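Local coordinates for protein DNA primase (Aquifex aeolicus, PDB 2AU3) that probably synthesises the short RNA primers that DNA polymerase extends during DNA replication, pairing a zinc-binding domain with an RNA polymerase core, at residues Asn25-Lys28 with Tyr33-Asn36; Pro45-Ser50 with Gln54-Phe59; Arg368-Tyr373 with Ser388-Lys393; Val381-Leu386 with Ile400-Ile405. One frame throughout, in Å; residues are numbered along the deposited sequence.

Contact 1 of 4, residues Asn25-Lys28 with Tyr33-Asn36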
# COMPACT_ATOMS: atom_id res chain seq x y z
N ASN A 25 22.83 -2.80 -22.07
CA ASN A 25 23.95 -1.97 -21.69
C ASN A 25 23.60 -1.18 -20.43
O ASN A 25 22.81 -0.23 -20.49
CB ASN A 25 24.33 -1.00 -22.82
CG ASN A 25 24.42 -1.68 -24.17
OD1 ASN A 25 25.21 -2.60 -24.36
ND2 ASN A 25 23.60 -1.23 -25.12
N LEU A 26 24.17 -1.57 -19.30
CA LEU A 26 23.81 -0.96 -18.04
C LEU A 26 24.89 0.04 -17.65
O LEU A 26 26.09 -0.28 -17.67
CB LEU A 26 23.63 -2.02 -16.94
CG LEU A 26 22.47 -3.02 -17.09
CD1 LEU A 26 22.49 -4.01 -15.94
CD2 LEU A 26 21.13 -2.33 -17.17
N GLU A 27 24.47 1.27 -17.35
CA GLU A 27 25.36 2.29 -16.82
C GLU A 27 25.15 2.39 -15.32
O GLU A 27 24.01 2.43 -14.86
CB GLU A 27 25.06 3.66 -17.44
CG GLU A 27 26.07 4.72 -17.00
CD GLU A 27 25.56 6.15 -17.12
OE1 GLU A 27 24.40 6.35 -17.56
OE2 GLU A 27 26.33 7.09 -16.76
N LYS A 28 26.23 2.45 -14.56
CA LYS A 28 26.14 2.55 -13.11
C LYS A 28 25.81 3.98 -12.74
O LYS A 28 26.57 4.88 -13.04
CB LYS A 28 27.45 2.12 -12.44
CG LYS A 28 27.27 1.80 -10.94
CD LYS A 28 28.17 0.64 -10.50
CE LYS A 28 27.86 0.18 -9.06
NZ LYS A 28 27.65 1.31 -8.14
N TYR A 33 21.81 0.67 -11.50
CA TYR A 33 22.14 0.72 -12.92
C TYR A 33 20.95 1.23 -13.67
O TYR A 33 19.81 1.02 -13.24
CB TYR A 33 22.55 -0.65 -13.46
CG TYR A 33 23.84 -1.16 -12.89
CD1 TYR A 33 25.05 -0.86 -13.51
CD2 TYR A 33 23.86 -1.95 -11.74
CE1 TYR A 33 26.25 -1.31 -12.99
CE2 TYR A 33 25.06 -2.41 -11.22
CZ TYR A 33 26.25 -2.10 -11.85
OH TYR A 33 27.47 -2.54 -11.33
N ARG A 34 21.19 1.93 -14.77
CA ARG A 34 20.10 2.39 -15.60
C ARG A 34 20.46 2.23 -17.07
O ARG A 34 21.64 2.14 -17.44
CB ARG A 34 19.71 3.84 -15.28
CG ARG A 34 20.57 4.84 -15.98
CD ARG A 34 20.01 6.26 -16.05
NE ARG A 34 21.01 7.11 -16.69
CZ ARG A 34 21.24 8.38 -16.38
NH1 ARG A 34 20.54 8.97 -15.43
NH2 ARG A 34 22.19 9.04 -17.01
N THR A 35 19.42 2.17 -17.90
CA THR A 35 19.55 2.00 -19.34
C THR A 35 18.20 2.39 -19.96
O THR A 35 17.28 2.79 -19.23
CB THR A 35 19.95 0.54 -19.68
OG1 THR A 35 20.21 0.40 -21.08
CG2 THR A 35 18.81 -0.42 -19.42
N ASN A 36 18.08 2.34 -21.28
CA ASN A 36 16.79 2.67 -21.90
C ASN A 36 15.92 1.44 -21.83
O ASN A 36 16.40 0.32 -22.03
CB ASN A 36 16.93 3.13 -23.36
CG ASN A 36 17.92 4.26 -23.54
OD1 ASN A 36 17.58 5.43 -23.43
ND2 ASN A 36 19.15 3.90 -23.87
O HOH W 1 21.69 5.16 -18.90
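Tyr-33 lies against Leu-26 and Lys-28 of segment 25-28. Tyr-33 CB sits 3.9 Å from Leu-26 CB, the two side chains crossing at about a right angle. CG is turned away from its own carbonyl carbon (chi1 -67°), which carries the ring toward Lys-28. Tyr-33 CD1 comes 3.6 Å from Lys-28 CA, and CE1 lies beside Lys-28 CB and CD. At the tip, Tyr-33 OH meets Lys-28 CD at 3.4 Å; the lysine methylenes cross the ring obliquely near its hydroxyl end, while NZ bends on to Gly-30 O. The two strands form the first beta hairpin of the zinc-ribbon sheet, and Glu-27 with Arg-34 is its antiparallel hydrogen-bonded pair: Glu-27 N donates to Arg-34 O, and Arg-34 N donates to Glu-27 O at 2.9 Å. On that pair's face the two side chains run alongside each other. A loose salt bridge joins Glu-27 OE1 to Arg-34 NH2 at 3.5 Å, the carboxylate and guanidinium planes 66° apart, and a water in the guanidinium plane links OE1 with Arg-34 NE. Thr-35 OG1 donates to Asn-25 O at 2.7 Å, tilted 33° from the carbonyl plane.

Contact 2 of 4, residues Pro45-Ser50 with Gln54-Phe59. With ZN (zinc ion), chain B.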
# COMPACT_ATOMS: atom_id res chain seq x y z
N PRO A 45 16.87 7.35 -20.52
CA PRO A 45 16.92 6.08 -19.78
C PRO A 45 16.09 6.16 -18.48
O PRO A 45 16.37 7.00 -17.63
CB PRO A 45 18.40 5.90 -19.49
CG PRO A 45 19.09 6.66 -20.57
CD PRO A 45 18.22 7.87 -20.82
N SER A 46 15.07 5.31 -18.37
CA SER A 46 14.14 5.35 -17.24
C SER A 46 14.02 3.99 -16.55
O SER A 46 13.21 3.81 -15.65
CB SER A 46 12.75 5.77 -17.72
OG SER A 46 12.83 6.99 -18.42
N PHE A 47 14.85 3.05 -16.99
CA PHE A 47 14.77 1.65 -16.56
C PHE A 47 15.92 1.36 -15.61
O PHE A 47 17.10 1.40 -16.02
CB PHE A 47 14.86 0.75 -17.81
CG PHE A 47 14.75 -0.72 -17.52
CD1 PHE A 47 13.57 -1.40 -17.81
CD2 PHE A 47 15.85 -1.44 -17.02
CE1 PHE A 47 13.47 -2.78 -17.58
CE2 PHE A 47 15.75 -2.81 -16.79
CZ PHE A 47 14.56 -3.49 -17.07
N TYR A 48 15.58 1.07 -14.35
CA TYR A 48 16.57 0.95 -13.29
C TYR A 48 16.66 -0.45 -12.74
O TYR A 48 15.66 -1.16 -12.65
CB TYR A 48 16.27 1.94 -12.15
CG TYR A 48 16.55 3.38 -12.52
CD1 TYR A 48 17.73 4.00 -12.16
CD2 TYR A 48 15.61 4.12 -13.24
CE1 TYR A 48 17.98 5.32 -12.49
CE2 TYR A 48 15.85 5.43 -13.58
CZ TYR A 48 17.04 6.02 -13.21
OH TYR A 48 17.26 7.32 -13.56
N VAL A 49 17.88 -0.86 -12.41
CA VAL A 49 18.13 -2.14 -11.78
C VAL A 49 18.80 -1.87 -10.44
O VAL A 49 19.82 -1.19 -10.38
CB VAL A 49 19.03 -3.03 -12.66
CG1 VAL A 49 19.30 -4.36 -11.96
CG2 VAL A 49 18.37 -3.25 -14.06
N SER A 50 18.19 -2.35 -9.35
CA SER A 50 18.75 -2.11 -8.03
C SER A 50 19.44 -3.39 -7.56
O SER A 50 18.79 -4.42 -7.40
CB SER A 50 17.64 -1.70 -7.05
OG SER A 50 18.05 -1.90 -5.71
N GLN A 54 17.28 -6.15 -5.72
CA GLN A 54 17.27 -7.31 -6.63
C GLN A 54 16.03 -7.30 -7.53
O GLN A 54 15.48 -8.35 -7.88
CB GLN A 54 17.42 -8.63 -5.87
CG GLN A 54 18.86 -8.96 -5.40
CD GLN A 54 19.83 -9.16 -6.56
OE1 GLN A 54 19.67 -10.08 -7.35
NE2 GLN A 54 20.85 -8.29 -6.65
N ILE A 55 15.60 -6.11 -7.90
CA ILE A 55 14.47 -5.92 -8.80
C ILE A 55 14.86 -4.91 -9.87
O ILE A 55 15.86 -4.22 -9.74
CB ILE A 55 13.21 -5.44 -8.02
CG1 ILE A 55 13.50 -4.12 -7.29
CG2 ILE A 55 12.68 -6.59 -7.10
CD1 ILE A 55 12.27 -3.51 -6.49
N PHE A 56 14.06 -4.82 -10.92
CA PHE A 56 14.19 -3.75 -11.90
C PHE A 56 12.87 -3.00 -11.82
O PHE A 56 11.90 -3.53 -11.31
CB PHE A 56 14.43 -4.31 -13.31
CG PHE A 56 13.24 -5.07 -13.90
CD1 PHE A 56 12.29 -4.40 -14.69
CD2 PHE A 56 13.08 -6.44 -13.67
CE1 PHE A 56 11.20 -5.10 -15.25
CE2 PHE A 56 11.97 -7.14 -14.23
CZ PHE A 56 11.04 -6.46 -15.01
N LYS A 57 12.86 -1.75 -12.28
CA LYS A 57 11.62 -0.97 -12.33
C LYS A 57 11.82 0.11 -13.38
O LYS A 57 12.78 0.88 -13.30
CB LYS A 57 11.32 -0.32 -10.98
CG LYS A 57 10.04 0.56 -10.94
CD LYS A 57 8.72 -0.28 -11.02
CE LYS A 57 7.48 0.67 -10.84
NZ LYS A 57 6.18 -0.06 -11.00
N CYS A 58 10.92 0.16 -14.35
CA CYS A 58 10.94 1.24 -15.32
C CYS A 58 10.12 2.43 -14.84
O CYS A 58 8.93 2.32 -14.62
CB CYS A 58 10.43 0.79 -16.68
SG CYS A 58 10.69 2.09 -17.87
N PHE A 59 10.78 3.58 -14.68
CA PHE A 59 10.08 4.81 -14.30
C PHE A 59 9.37 5.42 -15.49
O PHE A 59 8.72 6.44 -15.36
CB PHE A 59 11.05 5.81 -13.71
CG PHE A 59 11.41 5.53 -12.29
CD1 PHE A 59 12.03 4.33 -11.95
CD2 PHE A 59 11.10 6.44 -11.29
CE1 PHE A 59 12.37 4.04 -10.63
CE2 PHE A 59 11.44 6.17 -9.96
CZ PHE A 59 12.07 4.96 -9.63
ZN ZN B . 9.57 0.96 -19.68
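Phe-47 pairs with Cys-58, Tyr-48 with Lys-57 and Val-49 with Phe-56 across an antiparallel beta hairpin of the CHC2-type zinc ribbon, and one of its strands carries a zinc ligand. Backbone hydrogen bonds set the register. Tyr-48 and Lys-57 form a hydrogen-bonded pair: Lys-57 N donates to Tyr-48 O at 2.9 Å and Tyr-48 N to Lys-57 O. Ser-50 N donates to Ile-55 O, and beyond the strand Phe-59 N donates to Ser-46 O.

Apolar contacts divide between the two faces. On the face of Phe-47, Val-49, Phe-56 and Cys-58, the Phe-47 and Phe-56 rings lie nearly parallel, 14° apart, but slid so far that they barely overlap; Phe-47 CZ reaches Phe-56 CD1 at 3.4 Å. Val-49 CG2 packs on Phe-56 CB, and Ile-20 of helix 16-23 touches both residues. On the other side Tyr-48 CD2 meets Phe-59 CD1 at 3.8 Å, with the rings oblique.

The polar end of Lys-57 leaves the hairpin for Asp-144, Gly-62 O and Arg-141 O. Metal binding falls to Cys-58, whose sulfur completes the site with Cys-37, His-40 and Cys-61. Cys-58 SG points anti to the backbone N (chi1 -172°) and binds the zinc ion at 2.4 Å, while Cys-58 CB rests 4.0 Å from Phe-47 CD1.

Contact 3 of 4, residues Arg368-Tyr373 with Ser388-Lys393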
# COMPACT_ATOMS: atom_id res chain seq x y z
N ARG A 368 -13.51 13.55 30.35
CA ARG A 368 -14.03 12.26 29.90
C ARG A 368 -13.12 11.65 28.84
O ARG A 368 -12.75 10.48 28.93
CB ARG A 368 -15.43 12.45 29.31
CG ARG A 368 -16.44 11.50 29.88
CD ARG A 368 -17.23 10.73 28.81
NE ARG A 368 -18.49 11.40 28.52
CZ ARG A 368 -19.47 10.90 27.78
NH1 ARG A 368 -19.35 9.71 27.20
NH2 ARG A 368 -20.56 11.62 27.62
N GLU A 369 -12.75 12.48 27.86
CA GLU A 369 -11.94 12.04 26.73
C GLU A 369 -10.55 11.68 27.22
O GLU A 369 -10.06 10.60 26.94
CB GLU A 369 -11.82 13.16 25.69
CG GLU A 369 -12.91 13.15 24.63
CD GLU A 369 -12.44 13.79 23.31
OE1 GLU A 369 -11.97 14.96 23.35
OE2 GLU A 369 -12.55 13.12 22.26
N PHE A 370 -9.95 12.58 27.98
CA PHE A 370 -8.62 12.38 28.54
C PHE A 370 -8.52 11.07 29.32
O PHE A 370 -7.60 10.26 29.08
CB PHE A 370 -8.25 13.54 29.44
CG PHE A 370 -6.83 13.50 29.94
CD1 PHE A 370 -5.79 14.03 29.17
CD2 PHE A 370 -6.52 12.98 31.19
CE1 PHE A 370 -4.47 14.01 29.65
CE2 PHE A 370 -5.21 12.95 31.66
CZ PHE A 370 -4.20 13.45 30.88
N ARG A 371 -9.44 10.85 30.25
CA ARG A 371 -9.40 9.65 31.06
C ARG A 371 -9.68 8.41 30.22
O ARG A 371 -9.09 7.38 30.44
CB ARG A 371 -10.32 9.76 32.28
CG ARG A 371 -11.60 8.95 32.20
CD ARG A 371 -12.68 9.35 33.24
NE ARG A 371 -12.61 8.51 34.44
CZ ARG A 371 -13.61 8.32 35.29
NH1 ARG A 371 -14.78 8.92 35.11
NH2 ARG A 371 -13.42 7.54 36.35
N TYR A 372 -10.56 8.53 29.23
CA TYR A 372 -10.78 7.44 28.27
C TYR A 372 -9.51 7.10 27.47
O TYR A 372 -9.11 5.95 27.41
CB TYR A 372 -11.95 7.79 27.36
CG TYR A 372 -12.15 6.88 26.18
CD1 TYR A 372 -12.82 5.66 26.32
CD2 TYR A 372 -11.71 7.25 24.92
CE1 TYR A 372 -13.03 4.82 25.23
CE2 TYR A 372 -11.92 6.43 23.82
CZ TYR A 372 -12.56 5.21 23.98
OH TYR A 372 -12.75 4.41 22.89
N TYR A 373 -8.87 8.09 26.84
CA TYR A 373 -7.65 7.78 26.07
C TYR A 373 -6.53 7.26 26.94
O TYR A 373 -5.78 6.37 26.55
CB TYR A 373 -7.16 9.00 25.29
CG TYR A 373 -8.03 9.31 24.12
CD1 TYR A 373 -8.42 8.31 23.25
CD2 TYR A 373 -8.50 10.61 23.92
CE1 TYR A 373 -9.27 8.58 22.19
CE2 TYR A 373 -9.33 10.91 22.86
CZ TYR A 373 -9.71 9.89 21.99
OH TYR A 373 -10.53 10.16 20.92
N SER A 388 -0.84 13.18 36.21
CA SER A 388 -0.34 14.18 37.15
C SER A 388 -0.49 15.60 36.60
O SER A 388 -0.92 16.49 37.31
CB SER A 388 1.11 13.91 37.54
OG SER A 388 1.22 12.66 38.16
N GLU A 389 -0.12 15.78 35.34
CA GLU A 389 -0.16 17.09 34.69
C GLU A 389 -1.59 17.64 34.64
O GLU A 389 -1.82 18.81 34.96
CB GLU A 389 0.42 16.99 33.27
CG GLU A 389 1.08 18.26 32.74
CD GLU A 389 1.44 18.18 31.25
OE1 GLU A 389 1.80 17.08 30.77
OE2 GLU A 389 1.38 19.22 30.57
N PHE A 390 -2.54 16.78 34.24
CA PHE A 390 -3.95 17.15 34.16
C PHE A 390 -4.52 17.47 35.56
O PHE A 390 -5.25 18.45 35.73
CB PHE A 390 -4.75 16.02 33.53
CG PHE A 390 -6.05 16.45 32.92
CD1 PHE A 390 -6.14 16.69 31.56
CD2 PHE A 390 -7.20 16.57 33.69
CE1 PHE A 390 -7.35 17.07 30.97
CE2 PHE A 390 -8.42 16.95 33.12
CZ PHE A 390 -8.50 17.20 31.75
N HIS A 391 -4.19 16.62 36.54
CA HIS A 391 -4.59 16.82 37.93
C HIS A 391 -4.08 18.17 38.46
O HIS A 391 -4.86 18.97 39.02
CB HIS A 391 -4.05 15.67 38.78
CG HIS A 391 -4.14 15.89 40.26
ND1 HIS A 391 -5.32 15.75 40.97
CD2 HIS A 391 -3.19 16.22 41.17
CE1 HIS A 391 -5.09 16.00 42.24
NE2 HIS A 391 -3.81 16.28 42.39
N THR A 392 -2.79 18.42 38.28
CA THR A 392 -2.14 19.65 38.70
C THR A 392 -2.85 20.85 38.10
O THR A 392 -3.28 21.75 38.81
CB THR A 392 -0.64 19.66 38.27
OG1 THR A 392 0.07 18.65 39.01
CG2 THR A 392 0.00 21.01 38.59
N LYS A 393 -2.98 20.81 36.78
CA LYS A 393 -3.64 21.87 36.05
C LYS A 393 -5.15 22.02 36.40
O LYS A 393 -5.55 23.11 36.80
CB LYS A 393 -3.48 21.67 34.53
CG LYS A 393 -4.10 22.79 33.69
CD LYS A 393 -3.63 22.79 32.25
CE LYS A 393 -3.96 24.11 31.56
NZ LYS A 393 -3.67 24.05 30.10
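The rings of Phe-370 and Phe-390 stack face to face, with centroids 4.2 Å apart and planes inclined by 26°. Phe-390 CD1 stands over the centre of the Phe-370 ring, 3.4 Å above its plane. In return, Phe-370 CD2 lies over one face of the Phe-390 ring, displaced toward its rim. The two side chains run antiparallel past one another, and the contact therefore extends beyond the rings: Phe-370 CE2 meets Phe-390 CB at 3.6 Å, and Phe-370 CB approaches Phe-390 CE1 at 4.0 Å. Both CG atoms stand opposite their own backbone N (chi1 -173° in Phe-370, -157° in Phe-390), and both CB atoms point toward the other helix, so the rings meet midway between backbones whose CA atoms, those of Phe-370 and Phe-390, are 8.7 Å apart. No hydrogen bond joins the two segments.

Both rings are buried. Ile-356 of helix 351-358 packs against Phe-370, while Phe-390 also touches Ala-359, Val-396 and Leu-401. With an alanine at Phe-370, the Phe-390 ring is likely to lose its stacking partner on one face, with a gap opening between the helices. Ser-388 O takes bonds from both Thr-392 N and Thr-392 OG1, one from above and one from below the carbonyl plane. The stack is plain helix-to-helix core packing, joining helices 363-374 and 380-394 in the helical domain of the DnaG primase.

Contact 4 of 4, residues Val381-Leu386 with Ile400-Ile405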
# COMPACT_ATOMS: atom_id res chain seq x y z
N VAL A 381 4.34 4.54 33.57
CA VAL A 381 5.14 5.71 33.94
C VAL A 381 4.63 6.95 33.18
O VAL A 381 4.32 7.98 33.79
CB VAL A 381 6.65 5.46 33.71
CG1 VAL A 381 7.45 6.74 33.94
CG2 VAL A 381 7.15 4.36 34.65
N ARG A 382 4.52 6.82 31.86
CA ARG A 382 3.96 7.85 31.00
C ARG A 382 2.51 8.14 31.39
O ARG A 382 2.12 9.32 31.56
CB ARG A 382 4.03 7.43 29.54
CG ARG A 382 3.45 8.46 28.54
CD ARG A 382 4.26 9.77 28.46
NE ARG A 382 3.80 10.66 27.39
CZ ARG A 382 3.78 11.98 27.47
NH1 ARG A 382 4.16 12.59 28.60
NH2 ARG A 382 3.35 12.71 26.44
N ARG A 383 1.72 7.08 31.57
CA ARG A 383 0.34 7.24 32.00
C ARG A 383 0.26 8.19 33.20
O ARG A 383 -0.47 9.18 33.15
CB ARG A 383 -0.31 5.90 32.32
CG ARG A 383 -1.83 5.97 32.52
CD ARG A 383 -2.50 4.64 32.78
NE ARG A 383 -3.94 4.73 32.55
CZ ARG A 383 -4.88 4.35 33.44
NH1 ARG A 383 -4.52 3.85 34.62
NH2 ARG A 383 -6.16 4.48 33.14
N PHE A 384 1.05 7.90 34.24
CA PHE A 384 1.01 8.65 35.50
C PHE A 384 1.38 10.13 35.35
O PHE A 384 0.78 11.00 35.99
CB PHE A 384 1.92 8.00 36.55
CG PHE A 384 1.99 8.76 37.84
CD1 PHE A 384 1.05 8.53 38.84
CD2 PHE A 384 2.97 9.72 38.04
CE1 PHE A 384 1.10 9.25 40.04
CE2 PHE A 384 3.04 10.44 39.23
CZ PHE A 384 2.10 10.20 40.24
N ALA A 385 2.42 10.39 34.55
CA ALA A 385 2.89 11.74 34.29
C ALA A 385 1.82 12.55 33.61
O ALA A 385 1.63 13.74 33.91
CB ALA A 385 4.13 11.70 33.43
N LEU A 386 1.10 11.91 32.69
CA LEU A 386 0.00 12.57 32.00
C LEU A 386 -1.13 12.86 32.98
O LEU A 386 -1.66 13.97 33.01
CB LEU A 386 -0.47 11.76 30.78
CG LEU A 386 0.53 11.73 29.61
CD1 LEU A 386 0.17 10.64 28.56
CD2 LEU A 386 0.68 13.10 28.93
N ILE A 400 -10.22 9.88 39.72
CA ILE A 400 -11.14 10.07 38.59
C ILE A 400 -10.40 9.80 37.26
O ILE A 400 -10.88 9.05 36.41
CB ILE A 400 -11.73 11.52 38.57
CG1 ILE A 400 -12.61 11.79 39.81
CG2 ILE A 400 -12.47 11.80 37.25
CD1 ILE A 400 -13.68 10.73 40.11
N LEU A 401 -9.23 10.42 37.12
CA LEU A 401 -8.40 10.29 35.94
C LEU A 401 -7.89 8.86 35.68
O LEU A 401 -7.74 8.45 34.54
CB LEU A 401 -7.22 11.26 36.00
CG LEU A 401 -7.55 12.75 36.15
CD1 LEU A 401 -6.25 13.55 36.29
CD2 LEU A 401 -8.40 13.25 34.98
N LEU A 402 -7.60 8.13 36.75
CA LEU A 402 -7.11 6.76 36.61
C LEU A 402 -8.24 5.73 36.58
O LEU A 402 -7.99 4.52 36.55
CB LEU A 402 -6.08 6.44 37.70
CG LEU A 402 -4.78 7.24 37.61
CD1 LEU A 402 -3.71 6.64 38.51
CD2 LEU A 402 -4.28 7.31 36.15
N MET A 403 -9.48 6.22 36.55
CA MET A 403 -10.69 5.40 36.49
C MET A 403 -10.76 4.37 37.64
O MET A 403 -11.21 3.23 37.44
CB MET A 403 -10.86 4.74 35.10
CG MET A 403 -11.59 5.65 34.08
SD MET A 403 -11.96 4.92 32.44
CE MET A 403 -10.34 4.56 31.83
N LYS A 404 -10.31 4.81 38.82
CA LYS A 404 -10.39 4.03 40.06
C LYS A 404 -11.80 4.10 40.64
O LYS A 404 -12.23 5.16 41.09
CB LYS A 404 -9.38 4.54 41.10
CG LYS A 404 -8.04 4.98 40.53
CD LYS A 404 -6.93 4.87 41.56
CE LYS A 404 -5.58 4.62 40.90
NZ LYS A 404 -5.11 3.22 41.00
N ILE A 405 -12.48 2.95 40.66
CA ILE A 405 -13.89 2.86 41.06
C ILE A 405 -14.07 2.84 42.59
O ILE A 405 -13.17 3.21 43.34
CB ILE A 405 -14.55 1.61 40.41
CG1 ILE A 405 -14.47 1.70 38.88
CG2 ILE A 405 -16.00 1.47 40.87
CD1 ILE A 405 -13.91 0.46 38.22
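A Schellman motif ends helix 398-401 in the DnaG helical domain, and this C-terminal turn, at Leu-402 and Met-403, receives the long side chain of Arg-383 from helix 380-394. Met-403, with positive phi, is the C-prime residue: Met-403 N bonds to Ile-400 O at 3.2 Å, and Lys-404 N turns back to Glu-399 O. Leu-402, the first residue to leave helical angles, provides the main contact surface.

Arg-383 bridges the distance between the backbones by stretching. CG stands opposite the backbone N (chi1 -169°), and the chain stays extended through to NE, which donates to Leu-374 O at the end of helix 363-374. This bond anchors the guanidinium beside the turn. Across the segments the contact is van der Waals packing with no hydrogen bond, although Leu-402 O comes within 3.9 Å of Arg-383 NH2. Leu-402 also touches Ala-387, and buried Leu-401 turns to Phe-390, His-391 and Thr-367.

Replacing Arg-383 with an alanine would probably leave Leu-402 CD2 without the flat surface it packs against and Leu-374 O without its side-chain donor. Leu-402 CD2 lies over one face of the Arg-383 guanidinium, 3.8 Å above its plane and displaced toward the rim, nearest to NH1. At the edge of the same group, close to its plane, Met-403 CE sits 4.4 Å from Arg-383 NH2.

Overall arrangement
From the N terminus, contact 1 closes the short turn between strands 27-29 and 32-35, and contact 2 then closes the next hairpin, 47-50 with 55-58. The two follow in series, with centres 9 Å apart, and strands 32-35 and 47-50 are neighbours that join both hairpins into the sheet of the zinc-binding domain. The chain then passes through the polymerase core to the C-terminal helical domain, where contacts 3 and 4 lie on the opposite side of the chain's centre; the centres of contacts 2 and 3 are about 52 Å apart. Contacts 3 and 4 cross: segment 381-386 falls inside the loop closed by contact 3. Sharing helix 380-394, they tie helices 363-374 and 398-401 to it.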